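PDB 3PTY: probable arabinosyltransferase C from Mycobacterium tuberculosis, which polymerises arabinose into cell-wall arabinan, the piece described here being its extracellular C-terminal domain, a lectin-like carbohydrate-binding module. Local coordinates for residues Gly32-Val37 with Leu271-Gln276; Val37-Asp42 with Arg251-Val256; Ala324-Ser329 with Trp339-Arg344. All blocks are in the same frame, centred on the assembly; numbering follows the deposited sequence.

Contact 1: residues Gly32-Val37 with Leu271-Gln276; sequences GLAEDV and LAFPCQ. With AFO (octyl alpha-D-arabinofuranoside), chain B.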
loop_
_atom_site.group_PDB
_atom_site.type_symbol
_atom_site.label_atom_id
_atom_site.label_comp_id
_atom_site.label_asym_id
_atom_site.label_seq_id
_atom_site.Cartn_x
_atom_site.Cartn_y
_atom_site.Cartn_z
ATOM N N GLY A 32 -2.107 19.771 -5.095
ATOM C CA GLY A 32 -1.383 19.017 -4.092
ATOM C C GLY A 32 -0.059 18.475 -4.592
ATOM O O GLY A 32 0.739 19.192 -5.190
ATOM N N LEU A 33 0.170 17.195 -4.342
ATOM C CA LEU A 33 1.440 16.562 -4.675
ATOM C C LEU A 33 1.648 16.406 -6.188
ATOM O O LEU A 33 2.770 16.207 -6.647
ATOM C CB LEU A 33 1.515 15.198 -3.983
ATOM C CG LEU A 33 2.843 14.447 -3.978
ATOM C CD1 LEU A 33 3.943 15.306 -3.365
ATOM C CD2 LEU A 33 2.673 13.149 -3.212
ATOM N N ALA A 34 0.572 16.500 -6.966
ATOM C CA ALA A 34 0.671 16.306 -8.415
ATOM C C ALA A 34 1.559 17.361 -9.081
ATOM O O ALA A 34 2.054 17.163 -10.190
ATOM C CB ALA A 34 -0.725 16.300 -9.059
ATOM N N GLU A 35 1.746 18.492 -8.413
ATOM C CA GLU A 35 2.589 19.549 -8.959
ATOM C C GLU A 35 4.062 19.322 -8.611
ATOM O O GLU A 35 4.944 19.935 -9.206
ATOM C CB GLU A 35 2.131 20.915 -8.430
ATOM C CG GLU A 35 0.700 21.273 -8.820
ATOM C CD GLU A 35 0.206 22.566 -8.181
ATOM O OE1 GLU A 35 -1.018 22.819 -8.240
ATOM O OE2 GLU A 35 1.032 23.326 -7.626
ATOM N N ASP A 36 4.327 18.449 -7.644
ATOM C CA ASP A 36 5.700 18.240 -7.166
ATOM C C ASP A 36 6.334 16.937 -7.652
ATOM O O ASP A 36 7.557 16.800 -7.643
ATOM C CB ASP A 36 5.755 18.302 -5.640
ATOM C CG ASP A 36 5.577 19.721 -5.107
ATOM O OD1 ASP A 36 4.850 20.514 -5.738
ATOM O OD2 ASP A 36 6.166 20.048 -4.059
ATOM N N VAL A 37 5.511 15.971 -8.051
ATOM C CA VAL A 37 6.041 14.747 -8.653
ATOM C C VAL A 37 6.354 15.032 -10.118
ATOM O O VAL A 37 5.488 15.482 -10.867
ATOM C CB VAL A 37 5.049 13.558 -8.531
ATOM C CG1 VAL A 37 5.576 12.324 -9.269
ATOM C CG2 VAL A 37 4.804 13.218 -7.065
ATOM N N LEU A 271 -5.881 11.710 -0.949
ATOM C CA LEU A 271 -5.987 12.977 -0.225
ATOM C C LEU A 271 -4.939 13.965 -0.739
ATOM O O LEU A 271 -5.177 15.168 -0.808
ATOM C CB LEU A 271 -5.789 12.753 1.279
ATOM C CG LEU A 271 -6.842 11.903 2.006
ATOM C CD1 LEU A 271 -6.455 11.726 3.476
ATOM C CD2 LEU A 271 -8.208 12.536 1.895
ATOM N N ALA A 272 -3.781 13.431 -1.111
ATOM C CA ALA A 272 -2.663 14.235 -1.589
ATOM C C ALA A 272 -2.759 14.572 -3.077
ATOM O O ALA A 272 -1.965 15.366 -3.585
ATOM C CB ALA A 272 -1.344 13.512 -1.298
ATOM N N PHE A 273 -3.725 13.969 -3.769
ATOM C CA PHE A 273 -3.881 14.165 -5.212
ATOM C C PHE A 273 -5.307 14.613 -5.516
ATOM O O PHE A 273 -6.057 13.903 -6.185
ATOM C CB PHE A 273 -3.563 12.868 -5.970
ATOM C CG PHE A 273 -2.112 12.464 -5.899
ATOM C CD1 PHE A 273 -1.669 11.587 -4.921
ATOM C CD2 PHE A 273 -1.193 12.977 -6.799
ATOM C CE1 PHE A 273 -0.326 11.222 -4.850
ATOM C CE2 PHE A 273 0.145 12.625 -6.731
ATOM C CZ PHE A 273 0.577 11.740 -5.756
ATOM N N PRO A 274 -5.683 15.800 -5.023
ATOM C CA PRO A 274 -7.075 16.261 -5.073
ATOM C C PRO A 274 -7.594 16.467 -6.497
ATOM O O PRO A 274 -8.804 16.411 -6.696
ATOM C CB PRO A 274 -7.014 17.604 -4.335
ATOM C CG PRO A 274 -5.595 18.062 -4.547
ATOM C CD PRO A 274 -4.814 16.791 -4.364
ATOM N N CYS A 275 -6.709 16.698 -7.466
ATOM C CA CYS A 275 -7.152 16.980 -8.834
ATOM C C CYS A 275 -7.251 15.732 -9.710
ATOM O O CYS A 275 -7.740 15.803 -10.835
ATOM C CB CYS A 275 -6.241 18.011 -9.518
ATOM S SG CYS A 275 -6.165 19.649 -8.718
ATOM N N GLN A 276 -6.773 14.593 -9.213
ATOM C CA GLN A 276 -6.870 13.352 -9.984
ATOM C C GLN A 276 -8.242 12.713 -9.820
ATOM O O GLN A 276 -8.803 12.715 -8.732
ATOM C CB GLN A 276 -5.784 12.353 -9.577
ATOM C CG GLN A 276 -4.495 12.530 -10.357
ATOM C CD GLN A 276 -3.915 13.907 -10.165
ATOM O OE1 GLN A 276 -3.547 14.283 -9.056
ATOM N NE2 GLN A 276 -3.838 14.676 -11.245
HETATM C C1 AFO B . -11.344 10.668 -2.149
HETATM O O1 AFO B . -12.355 11.026 -1.204
HETATM C C2 AFO B . -10.016 11.148 -1.575
HETATM O O2 AFO B . -8.994 10.146 -1.666
HETATM C C3 AFO B . -9.646 12.390 -2.361
HETATM O O3 AFO B . -9.560 13.484 -1.455
HETATM C C4 AFO B . -10.807 12.621 -3.318
HETATM O O4 AFO B . -11.550 11.394 -3.365
HETATM C C5 AFO B . -10.363 13.059 -4.712
HETATM O O5 AFO B . -11.457 13.702 -5.382
HETATM C "C1'" AFO B . -13.681 10.727 -1.631
HETATM C "C2'" AFO B . -14.636 11.419 -0.667
HETATM C "C3'" AFO B . -16.026 10.786 -0.666
HETATM C "C4'" AFO B . -16.982 11.676 0.120
HETATM C "C5'" AFO B . -16.229 12.565 1.106
HETATM C "C6'" AFO B . -15.756 11.809 2.345
HETATM C "C7'" AFO B . -14.821 12.676 3.184
HETATM C "C8'" AFO B . -14.420 11.974 4.463
#

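Contact 2: residues Val37-Asp42 with Arg251-Val256; sequences VLVELD and RTLQNV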
loop_
_atom_site.group_PDB
_atom_site.type_symbol
_atom_site.label_atom_id
_atom_site.label_comp_id
_atom_site.label_asym_id
_atom_site.label_seq_id
_atom_site.Cartn_x
_atom_site.Cartn_y
_atom_site.Cartn_z
ATOM N N VAL A 37 5.511 15.971 -8.051
ATOM C CA VAL A 37 6.041 14.747 -8.653
ATOM C C VAL A 37 6.354 15.032 -10.118
ATOM O O VAL A 37 5.488 15.482 -10.867
ATOM C CB VAL A 37 5.049 13.558 -8.531
ATOM C CG1 VAL A 37 5.576 12.324 -9.269
ATOM C CG2 VAL A 37 4.804 13.218 -7.065
ATOM N N LEU A 38 7.600 14.800 -10.516
ATOM C CA LEU A 38 8.024 15.009 -11.894
ATOM C C LEU A 38 8.141 13.661 -12.597
ATOM O O LEU A 38 8.831 12.766 -12.118
ATOM C CB LEU A 38 9.365 15.752 -11.932
ATOM C CG LEU A 38 9.362 17.138 -11.279
ATOM C CD1 LEU A 38 10.684 17.869 -11.512
ATOM C CD2 LEU A 38 8.207 17.953 -11.816
ATOM N N VAL A 39 7.474 13.525 -13.737
ATOM C CA VAL A 39 7.321 12.222 -14.376
ATOM C C VAL A 39 8.128 12.159 -15.663
ATOM O O VAL A 39 8.081 13.080 -16.477
ATOM C CB VAL A 39 5.844 11.948 -14.704
ATOM C CG1 VAL A 39 5.695 10.643 -15.481
ATOM C CG2 VAL A 39 5.014 11.925 -13.418
ATOM N N GLU A 40 8.857 11.062 -15.838
ATOM C CA GLU A 40 9.699 10.860 -17.006
ATOM C C GLU A 40 9.116 9.739 -17.854
ATOM O O GLU A 40 9.478 8.575 -17.688
ATOM C CB GLU A 40 11.125 10.502 -16.561
ATOM C CG GLU A 40 12.066 10.186 -17.702
ATOM C CD GLU A 40 13.431 9.691 -17.232
ATOM O OE1 GLU A 40 13.534 9.143 -16.109
ATOM O OE2 GLU A 40 14.396 9.848 -18.006
ATOM N N LEU A 41 8.201 10.088 -18.754
ATOM C CA LEU A 41 7.502 9.090 -19.564
ATOM C C LEU A 41 8.400 8.424 -20.602
ATOM O O LEU A 41 8.171 7.278 -20.988
ATOM C CB LEU A 41 6.313 9.722 -20.291
ATOM C CG LEU A 41 5.066 10.015 -19.455
ATOM C CD1 LEU A 41 3.965 10.558 -20.356
ATOM C CD2 LEU A 41 4.609 8.752 -18.754
ATOM N N ASP A 42 9.412 9.146 -21.062
ATOM C CA ASP A 42 10.271 8.631 -22.125
ATOM C C ASP A 42 11.730 8.709 -21.705
ATOM O O ASP A 42 12.439 9.633 -22.076
ATOM C CB ASP A 42 10.057 9.425 -23.413
ATOM C CG ASP A 42 10.780 8.811 -24.599
ATOM O OD1 ASP A 42 11.443 7.765 -24.424
ATOM O OD2 ASP A 42 10.686 9.375 -25.705
ATOM N N ARG A 251 7.807 16.129 -16.921
ATOM C CA ARG A 251 6.646 17.022 -16.837
ATOM C C ARG A 251 6.006 16.713 -15.493
ATOM O O ARG A 251 6.200 15.624 -14.961
ATOM C CB ARG A 251 5.642 16.716 -17.951
ATOM C CG ARG A 251 6.153 16.995 -19.368
ATOM C CD ARG A 251 5.439 16.107 -20.399
ATOM N NE ARG A 251 4.000 16.365 -20.460
ATOM C CZ ARG A 251 3.105 15.533 -20.991
ATOM N NH1 ARG A 251 3.488 14.375 -21.511
ATOM N NH2 ARG A 251 1.819 15.859 -21.001
ATOM N N THR A 252 5.252 17.646 -14.927
ATOM C CA THR A 252 4.614 17.365 -13.643
ATOM C C THR A 252 3.590 16.252 -13.807
ATOM O O THR A 252 3.012 16.077 -14.880
ATOM C CB THR A 252 3.890 18.588 -13.079
ATOM O OG1 THR A 252 2.803 18.917 -13.948
ATOM C CG2 THR A 252 4.846 19.787 -12.954
ATOM N N LEU A 253 3.356 15.501 -12.739
ATOM C CA LEU A 253 2.337 14.461 -12.771
ATOM C C LEU A 253 0.979 15.069 -13.143
ATOM O O LEU A 253 0.192 14.459 -13.871
ATOM C CB LEU A 253 2.269 13.753 -11.419
ATOM C CG LEU A 253 1.333 12.552 -11.264
ATOM C CD1 LEU A 253 1.869 11.574 -10.200
ATOM C CD2 LEU A 253 -0.083 13.005 -10.929
ATOM N N GLN A 254 0.713 16.281 -12.663
ATOM C CA GLN A 254 -0.541 16.957 -13.004
ATOM C C GLN A 254 -0.663 17.147 -14.513
ATOM O O GLN A 254 -1.728 16.951 -15.096
ATOM C CB GLN A 254 -0.648 18.311 -12.300
ATOM C CG GLN A 254 -1.975 19.027 -12.562
ATOM C CD GLN A 254 -3.158 18.202 -12.107
ATOM O OE1 GLN A 254 -3.080 17.500 -11.103
ATOM N NE2 GLN A 254 -4.262 18.276 -12.846
ATOM N N ASN A 255 0.434 17.538 -15.148
ATOM C CA ASN A 255 0.426 17.741 -16.592
ATOM C C ASN A 255 0.329 16.425 -17.355
ATOM O O ASN A 255 -0.281 16.361 -18.419
ATOM C CB ASN A 255 1.671 18.517 -17.035
ATOM C CG ASN A 255 1.717 18.738 -18.539
ATOM O OD1 ASN A 255 2.042 17.829 -19.306
ATOM N ND2 ASN A 255 1.400 19.955 -18.966
ATOM N N VAL A 256 0.935 15.373 -16.808
ATOM C CA VAL A 256 0.946 14.081 -17.476
ATOM C C VAL A 256 -0.375 13.337 -17.306
ATOM O O VAL A 256 -0.939 12.825 -18.272
ATOM C CB VAL A 256 2.098 13.193 -16.942
ATOM C CG1 VAL A 256 1.882 11.743 -17.348
ATOM C CG2 VAL A 256 3.427 13.704 -17.463
#

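Contact 3: residues Ala324-Ser329 with Trp339-Arg344; sequences ATTVAS and WGALQR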
loop_
_atom_site.group_PDB
_atom_site.type_symbol
_atom_site.label_atom_id
_atom_site.label_comp_id
_atom_site.label_asym_id
_atom_site.label_seq_id
_atom_site.Cartn_x
_atom_site.Cartn_y
_atom_site.Cartn_z
ATOM N N ALA A 324 0.123 -3.188 -15.525
ATOM C CA ALA A 324 0.583 -1.996 -14.822
ATOM C C ALA A 324 2.078 -1.796 -15.028
ATOM O O ALA A 324 2.878 -2.666 -14.686
ATOM C CB ALA A 324 0.267 -2.105 -13.339
ATOM N N THR A 325 2.449 -0.645 -15.583
ATOM C CA THR A 325 3.856 -0.325 -15.813
ATOM C C THR A 325 4.271 0.923 -15.042
ATOM O O THR A 325 3.804 2.021 -15.332
ATOM C CB THR A 325 4.123 -0.072 -17.305
ATOM O OG1 THR A 325 3.656 -1.190 -18.064
ATOM C CG2 THR A 325 5.609 0.127 -17.555
ATOM N N THR A 326 5.147 0.757 -14.058
ATOM C CA THR A 326 5.650 1.898 -13.309
ATOM C C THR A 326 6.428 2.825 -14.236
ATOM O O THR A 326 7.295 2.384 -14.984
ATOM C CB THR A 326 6.544 1.443 -12.148
ATOM O OG1 THR A 326 5.783 0.596 -11.281
ATOM C CG2 THR A 326 7.059 2.639 -11.351
ATOM N N VAL A 327 6.109 4.112 -14.203
ATOM C CA VAL A 327 6.857 5.069 -15.001
ATOM C C VAL A 327 7.866 5.774 -14.100
ATOM O O VAL A 327 7.643 5.925 -12.896
ATOM C CB VAL A 327 5.935 6.093 -15.685
ATOM C CG1 VAL A 327 4.941 5.378 -16.604
ATOM C CG2 VAL A 327 5.196 6.909 -14.648
ATOM N N ALA A 328 8.991 6.182 -14.669
ATOM C CA ALA A 328 10.021 6.825 -13.864
ATOM C C ALA A 328 9.489 8.151 -13.333
ATOM O O ALA A 328 8.869 8.911 -14.067
ATOM C CB ALA A 328 11.279 7.045 -14.697
ATOM N N SER A 329 9.720 8.436 -12.057
ATOM C CA SER A 329 9.302 9.720 -11.509
ATOM C C SER A 329 10.213 10.157 -10.365
ATOM O O SER A 329 10.905 9.331 -9.768
ATOM C CB SER A 329 7.850 9.649 -11.024
ATOM O OG SER A 329 7.762 8.852 -9.855
ATOM N N TRP A 339 9.134 8.563 -3.099
ATOM C CA TRP A 339 7.846 9.135 -2.695
ATOM C C TRP A 339 6.696 8.136 -2.797
ATOM O O TRP A 339 5.694 8.258 -2.086
ATOM C CB TRP A 339 7.512 10.377 -3.532
ATOM C CG TRP A 339 7.193 10.060 -4.968
ATOM C CD1 TRP A 339 8.073 10.015 -6.019
ATOM C CD2 TRP A 339 5.905 9.734 -5.508
ATOM N NE1 TRP A 339 7.411 9.679 -7.172
ATOM C CE2 TRP A 339 6.082 9.502 -6.889
ATOM C CE3 TRP A 339 4.626 9.611 -4.956
ATOM C CZ2 TRP A 339 5.023 9.154 -7.724
ATOM C CZ3 TRP A 339 3.570 9.264 -5.796
ATOM C CH2 TRP A 339 3.777 9.044 -7.160
ATOM N N GLY A 340 6.848 7.166 -3.692
ATOM C CA GLY A 340 5.754 6.294 -4.105
ATOM C C GLY A 340 5.938 6.027 -5.587
ATOM O O GLY A 340 7.037 6.219 -6.107
ATOM N N ALA A 341 4.884 5.607 -6.277
ATOM C CA ALA A 341 5.017 5.229 -7.679
ATOM C C ALA A 341 3.799 5.634 -8.494
ATOM O O ALA A 341 2.667 5.532 -8.029
ATOM C CB ALA A 341 5.240 3.714 -7.804
ATOM N N LEU A 342 4.045 6.099 -9.712
ATOM C CA LEU A 342 2.979 6.275 -10.689
ATOM C C LEU A 342 3.106 5.137 -11.689
ATOM O O LEU A 342 4.203 4.863 -12.166
ATOM C CB LEU A 342 3.142 7.612 -11.415
ATOM C CG LEU A 342 2.183 7.852 -12.585
ATOM C CD1 LEU A 342 0.746 7.879 -12.089
ATOM C CD2 LEU A 342 2.524 9.152 -13.315
ATOM N N GLN A 343 1.996 4.470 -11.995
ATOM C CA GLN A 343 1.988 3.412 -13.001
ATOM C C GLN A 343 0.994 3.724 -14.104
ATOM O O GLN A 343 -0.099 4.212 -13.833
ATOM C CB GLN A 343 1.577 2.087 -12.373
ATOM C CG GLN A 343 2.448 1.645 -11.211
ATOM C CD GLN A 343 2.121 0.238 -10.802
ATOM O OE1 GLN A 343 0.967 -0.078 -10.507
ATOM N NE2 GLN A 343 3.128 -0.627 -10.799
ATOM N N ARG A 344 1.370 3.426 -15.342
ATOM C CA ARG A 344 0.440 3.532 -16.458
ATOM C C ARG A 344 -0.244 2.188 -16.640
ATOM O O ARG A 344 0.410 1.147 -16.595
ATOM C CB ARG A 344 1.180 3.912 -17.739
ATOM C CG ARG A 344 0.248 4.220 -18.904
ATOM C CD ARG A 344 0.915 5.148 -19.909
ATOM N NE ARG A 344 -0.052 6.052 -20.528
ATOM C CZ ARG A 344 0.281 7.128 -21.233
ATOM N NH1 ARG A 344 1.560 7.435 -21.411
ATOM N NH2 ARG A 344 -0.663 7.902 -21.756
HETATM O O HOH W 1 1.224 -0.588 -18.891
HETATM O O HOH W 2 6.969 6.362 -10.334
#

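Contact 1: residues Gly32-Val37 with Leu271-Gln276
Ala-272, preceded by a Leu-271 whose CD2 lies 3.7 Å from O3 of the octyl arabinofuranoside (a ligand also held by Asn-22 of the second subunit), offers its carbonyl to the backbone of Leu-33: Leu-33 N donates to Ala-272 O at 2.9 Å, coming in almost along the C=O axis (170°). This is the one hydrogen bond across the two segments, and it ties the first turn of the 3-10 segment 33-35 to the opposite loop. The methyl of Ala-272 meets Leu-33 as well, CB to CB 4.3 Å. Phe-273 buries more of itself against 32-37 than any other residue of 271-276. Leu-33 CB sits over one face of its ring, 3.9 Å above the plane and offset toward the rim, a CH-pi contact. With CG of Leu-33 anti to the backbone N (chi1 -169°), CD2 is carried to the far end of the ring, 3.6 Å from Phe-273 CZ. Ala-34 CB touches the ring at CD2, 4.0 Å away. Pro-274 lays its ring beside Gly-32, CG 3.9 Å from Gly-32 N; Gly-32 adopts a positive phi, and the absence of a side chain there lets the backbone come close to both Ala-272 and Pro-274. Cys-275 adds a covalent tie through its disulfide to Cys-31. Gln-276 ends the type I turn begun at Phe-273; its chain bends at chi2 (60°) and brings OE1 to 3.5 Å from Ala-34 CB, while NE2 donates to Gln-254 OE1 and Gly-258 O. The two loops, one between helix 18-28 and strand 37-40, the other between helix 267-270 and strand 277-278, thus lie buried against helix 253-257, strand 322-331 and Leu-268 of the second subunit.

Contact 2: residues Val37-Asp42 with Arg251-Val256
Val-39 and Arg-251 form an antiparallel hydrogen-bonded pair: Val-39 N reaches Arg-251 O at 2.7 Å, and Arg-251 N returns to Val-39 O at 3.1 Å. One step back on the first strand and one forward on the second, Leu-38 faces Thr-252 as a non-hydrogen-bonded pair, and Leu-253 N closes the series on Val-37 O at 2.8 Å. The apolar contacts lie mostly on the Val-39 side of the strand pair. Val-37 and Leu-253 lie side by side, CG1 to CD1 3.9 Å, while Val-39 directs CG2 at the backbone of Leu-253, 3.7 Å from its CA. Leu-41 and Val-256 meet tip to tip, CD1 to CG1 3.8 Å. On the face shared by Leu-38 and Thr-252, methyls CD2 and CG2 make a looser touch. The polar side chains work within 251-256. Thr-252 OG1 stands between its backbone N and carbonyl carbon (chi1 65°), where it accepts from Asn-255 N and N-caps the helix. Arg-251 bends at chi3, and its NE and NH2 both donate, through bent bonds, to Asn-255 OD1, which lies near the guanidinium plane; Val-256 CG2 lies over the centre of that plane, 3.9 Å above it. Two bonds to one oxygen near the plane and a methyl on one face together restrict how this solvent-exposed group can turn. A short edge strand of the mixed sheet, passing straight into an N-capped helix, is what these interactions build.

Contact 3: residues Ala324-Ser329 with Trp339-Arg344
The indole of Trp-339 meets Ser-329 at its edge: NE1 donates to Ser-329 OG at 2.8 Å, with the oxygen close to the ring plane and Ser-329 CB also at that edge. On one face, offset toward the rim, lies Ala-341 N, 3.7 Å above the plane. Ser-329 turns OG between its own backbone N and carbonyl carbon (chi1 71°), which points the hydroxyl at the indole edge. The amide of Gln-343 is the other flat group. Its NE2 donates to Thr-326 OG1 at 3.0 Å along a nearly straight line (168°), in the amide plane, while OE1 bonds to Arg-292 on the next strand and has Ala-324 CB 3.6 Å away. Bonds at both ends would hold the amide against a flip. Strands 322-331 and 341-347 are the arms of a beta hairpin, and across it Thr-325 and Arg-344 exchange two bonds: Thr-325 N to Arg-344 O at 2.9 Å, Arg-344 N to Thr-325 O at 2.8 Å. The arms are strongly twisted, their short segments running at 130° to one another. Where they draw apart, beyond the bond from Val-327 N to Leu-342 O, a water bridges them, giving a hydrogen to Val-327 O (2.7 Å), accepting from Leu-342 N and also bonding to Ser-329 OG. A second water joins Thr-325 OG1 to Arg-344 O. On the sheet face that carries Val-39, Val-327 CG2 packs 3.7 Å from Leu-342 CD2, and both side chains touch Val-39.

After helix 18-28 the chain enters 32-37, which meets 271-276 in contact 1 and so closes a long loop. Val-37 belongs to contact 2 as well: the strand it starts pairs with 251-256, and this shorter loop lies within the first. All of the nine-stranded antiparallel sheet lies inside both loops. Contact 3 follows in series, a local hairpin of 324-329 with 339-344 that opens after the other two have closed. The mixed sheet joins contacts 2 and 3, Glu-40 N bonding to Ala-328 O across strands 37-40 and 322-331. Gln-254 connects contacts 1 and 2, and Trp-339 packs on Val-37 and Phe-273, joining contact 3 to contact 1.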